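Local atomic coordinates of serine protease inhibitor 2 (Anopheles gambiae, PDB entry 3PZF), a protein that inhibits clip-domain serine proteases of the mosquito hemolymph and so holds back phenoloxidase activation and melanization. Residues A[102-107]-A[242-247]. Sequence-based numbering, arbitrary orientation.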
ATOM      1  N   LYS A 102     -14.479 -14.939   6.157  1.00 46.63           N
ATOM      2  CA  LYS A 102     -14.993 -15.662   5.014  1.00 55.18           C
ATOM      3  C   LYS A 102     -15.142 -14.768   3.794  1.00 51.19           C
ATOM      4  O   LYS A 102     -15.249 -15.259   2.668  1.00 48.15           O
ATOM      5  CB  LYS A 102     -16.349 -16.290   5.361  1.00 63.39           C
ATOM      6  N   ASP A 103     -15.140 -13.457   4.015  1.00 41.67           N
ATOM      7  CA  ASP A 103     -15.494 -12.513   2.953  1.00 38.99           C
ATOM      8  C   ASP A 103     -14.333 -12.046   2.093  1.00 39.81           C
ATOM      9  O   ASP A 103     -14.491 -11.806   0.896  1.00 39.11           O
ATOM     10  CB  ASP A 103     -16.167 -11.294   3.558  1.00 42.84           C
ATOM     11  CG  ASP A 103     -17.617 -11.535   3.859  1.00 52.65           C
ATOM     12  OD1 ASP A 103     -18.356 -11.947   2.930  1.00 40.47           O
ATOM     13  OD2 ASP A 103     -18.002 -11.329   5.030  1.00 51.67           O
ATOM     14  N   TYR A 104     -13.171 -11.884   2.698  1.00 34.18           N
ATOM     15  CA  TYR A 104     -12.002 -11.496   1.922  1.00 31.24           C
ATOM     16  C   TYR A 104     -10.763 -12.092   2.560  1.00 27.74           C
ATOM     17  O   TYR A 104     -10.816 -12.625   3.661  1.00 27.63           O
ATOM     18  CB  TYR A 104     -11.900  -9.970   1.844  1.00 26.75           C
ATOM     19  CG  TYR A 104     -11.545  -9.287   3.153  1.00 29.22           C
ATOM     20  CD1 TYR A 104     -10.215  -9.127   3.524  1.00 39.14           C
ATOM     21  CD2 TYR A 104     -12.539  -8.797   4.011  1.00 33.13           C
ATOM     22  CE1 TYR A 104      -9.876  -8.500   4.701  1.00 33.97           C
ATOM     23  CE2 TYR A 104     -12.208  -8.170   5.200  1.00 39.55           C
ATOM     24  CZ  TYR A 104     -10.872  -8.026   5.536  1.00 37.58           C
ATOM     25  OH  TYR A 104     -10.499  -7.409   6.707  1.00 41.98           O
ATOM     26  N   ASP A 105      -9.659 -11.993   1.845  1.00 29.33           N
ATOM     27  CA  ASP A 105      -8.388 -12.532   2.285  1.00 29.90           C
ATOM     28  C   ASP A 105      -7.386 -11.418   2.086  1.00 31.40           C
ATOM     29  O   ASP A 105      -7.114 -11.011   0.960  1.00 28.62           O
ATOM     30  CB  ASP A 105      -8.039 -13.727   1.418  1.00 35.88           C
ATOM     31  CG  ASP A 105      -6.976 -14.588   2.022  1.00 56.11           C
ATOM     32  OD1 ASP A 105      -6.387 -14.182   3.049  1.00 62.56           O
ATOM     33  OD2 ASP A 105      -6.732 -15.676   1.468  1.00 65.36           O
ATOM     34  N   LEU A 106      -6.850 -10.897   3.179  1.00 29.75           N
ATOM     35  CA  LEU A 106      -5.820  -9.887   3.066  1.00 22.05           C
ATOM     36  C   LEU A 106      -4.620 -10.313   3.895  1.00 28.12           C
ATOM     37  O   LEU A 106      -4.770 -10.657   5.069  1.00 27.44           O
ATOM     38  CB  LEU A 106      -6.350  -8.543   3.517  1.00 22.91           C
ATOM     39  CG  LEU A 106      -5.414  -7.376   3.135  1.00 29.13           C
ATOM     40  CD1 LEU A 106      -6.197  -6.097   2.944  1.00 31.12           C
ATOM     41  CD2 LEU A 106      -4.322  -7.192   4.199  1.00 29.31           C
ATOM     42  N   ASN A 107      -3.430 -10.313   3.303  1.00 24.98           N
ATOM     43  CA  ASN A 107      -2.235 -10.687   4.076  1.00 26.15           C
ATOM     44  C   ASN A 107      -1.120  -9.672   3.877  1.00 29.81           C
ATOM     45  O   ASN A 107      -0.781  -9.328   2.741  1.00 26.48           O
ATOM     46  CB  ASN A 107      -1.752 -12.098   3.721  1.00 27.93           C
ATOM     47  CG  ASN A 107      -0.675 -12.603   4.674  1.00 35.15           C
ATOM     48  OD1 ASN A 107      -0.785 -12.437   5.892  1.00 33.36           O
ATOM     49  ND2 ASN A 107       0.373 -13.210   4.126  1.00 31.29           N
ATOM     50  N   ASN A 242     -17.927  -5.727   5.396  1.00 28.01           N
ATOM     51  CA  ASN A 242     -18.140  -4.526   6.210  1.00 37.76           C
ATOM     52  C   ASN A 242     -16.860  -3.956   6.771  1.00 37.54           C
ATOM     53  O   ASN A 242     -16.825  -3.504   7.925  1.00 37.43           O
ATOM     54  CB  ASN A 242     -19.100  -4.807   7.369  1.00 41.05           C
ATOM     55  CG  ASN A 242     -20.507  -5.081   6.899  1.00 55.58           C
ATOM     56  OD1 ASN A 242     -21.114  -6.079   7.283  1.00 61.29           O
ATOM     57  ND2 ASN A 242     -21.033  -4.203   6.042  1.00 60.62           N
ATOM     58  N   LYS A 243     -15.800  -3.978   5.979  1.00 31.07           N
ATOM     59  CA  LYS A 243     -14.529  -3.455   6.461  1.00 24.78           C
ATOM     60  C   LYS A 243     -13.762  -2.646   5.436  1.00 30.21           C
ATOM     61  O   LYS A 243     -13.235  -1.580   5.769  1.00 25.14           O
ATOM     62  CB  LYS A 243     -13.629  -4.572   6.962  1.00 32.28           C
ATOM     63  CG  LYS A 243     -12.262  -4.059   7.340  1.00 38.67           C
ATOM     64  CD  LYS A 243     -11.673  -4.838   8.491  1.00 44.83           C
ATOM     65  CE  LYS A 243     -12.464  -4.637   9.762  1.00 38.37           C
ATOM     66  NZ  LYS A 243     -12.062  -5.652  10.754  1.00 50.60           N
ATOM     67  N   LEU A 244     -13.675  -3.154   4.208  1.00 22.93           N
ATOM     68  CA  LEU A 244     -12.803  -2.564   3.208  1.00 21.24           C
ATOM     69  C   LEU A 244     -13.609  -1.909   2.090  1.00 26.96           C
ATOM     70  O   LEU A 244     -14.714  -2.357   1.755  1.00 22.88           O
ATOM     71  CB  LEU A 244     -11.913  -3.636   2.567  1.00 19.07           C
ATOM     72  CG  LEU A 244     -10.983  -4.370   3.539  1.00 28.36           C
ATOM     73  CD1 LEU A 244     -10.214  -5.400   2.749  1.00 25.40           C
ATOM     74  CD2 LEU A 244     -10.043  -3.387   4.215  1.00 26.56           C
ATOM     75  N   ALA A 245     -13.048  -0.851   1.514  1.00 18.62           N
ATOM     76  CA  ALA A 245     -13.637  -0.248   0.300  1.00 19.15           C
ATOM     77  C   ALA A 245     -12.542   0.304  -0.587  1.00 21.58           C
ATOM     78  O   ALA A 245     -11.486   0.631  -0.090  1.00 20.08           O
ATOM     79  CB  ALA A 245     -14.614   0.881   0.717  1.00 22.69           C
ATOM     80  N   MET A 246     -12.753   0.363  -1.907  1.00 18.19           N
ATOM     81  CA  MET A 246     -11.793   1.021  -2.781  1.00 16.73           C
ATOM     82  C   MET A 246     -12.333   2.382  -3.149  1.00 19.37           C
ATOM     83  O   MET A 246     -13.473   2.510  -3.595  1.00 20.79           O
ATOM     84  CB  MET A 246     -11.500   0.224  -4.067  1.00 17.96           C
ATOM     85  CG  MET A 246     -10.477   0.935  -4.973  1.00 18.93           C
ATOM     86  SD  MET A 246      -9.905  -0.078  -6.401  1.00 22.07           S
ATOM     87  CE  MET A 246      -8.690  -1.169  -5.670  1.00 20.18           C
ATOM     88  N   TYR A 247     -11.504   3.406  -2.987  1.00 16.57           N
ATOM     89  CA  TYR A 247     -11.879   4.744  -3.432  1.00 14.78           C
ATOM     90  C   TYR A 247     -11.153   5.098  -4.714  1.00 18.03           C
ATOM     91  O   TYR A 247     -10.012   4.672  -4.917  1.00 19.82           O
ATOM     92  CB  TYR A 247     -11.506   5.774  -2.375  1.00 15.39           C
ATOM     93  CG  TYR A 247     -12.456   5.885  -1.204  1.00 20.37           C
ATOM     94  CD1 TYR A 247     -12.303   5.072  -0.079  1.00 18.86           C
ATOM     95  CD2 TYR A 247     -13.505   6.829  -1.204  1.00 20.02           C
ATOM     96  CE1 TYR A 247     -13.179   5.187   1.022  1.00 21.81           C
ATOM     97  CE2 TYR A 247     -14.360   6.950  -0.101  1.00 20.69           C
ATOM     98  CZ  TYR A 247     -14.200   6.126   0.995  1.00 23.12           C
ATOM     99  OH  TYR A 247     -15.074   6.299   2.083  1.00 25.67           O
TER
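One face of the Y104 ring is covered by L244, whose CD1 stands 3.8 Å from the ring centroid and 14° off the normal, a CH-pi contact over the face. This methyl is displaced somewhat toward the rim, with Y104 CE1 at 3.7 Å as its nearest ring atom. CB of L106 lies at the edge of the same ring, in its plane. With chi1 at 70°, CG of Y104 is tucked between N and C of its own backbone, and this helps to lay the ring beside L244; the two side chains cross at about a right angle. L106 adds its CD1, 4.1 Å from CD1 of L244, so that one leucine methyl touches both residues. In the serpin fold this places the entrance of strand 105-115, an element of the large central sheet A, against the start of strand 244-251 in sheet B; F185 of strand 177-188 and L387 of strand 386-392 close round the leucines. K243 passes the phenol end, its CD 3.3 Å from Y104 OH. Bends at chi2 and chi3 turn the lysine chain across the tyrosine there. Both polar ends are held by the last turn of helix 83-98: Y104 OH is hydrogen-bonded to the carbonyl O of A97, and K243 NZ to that of S96.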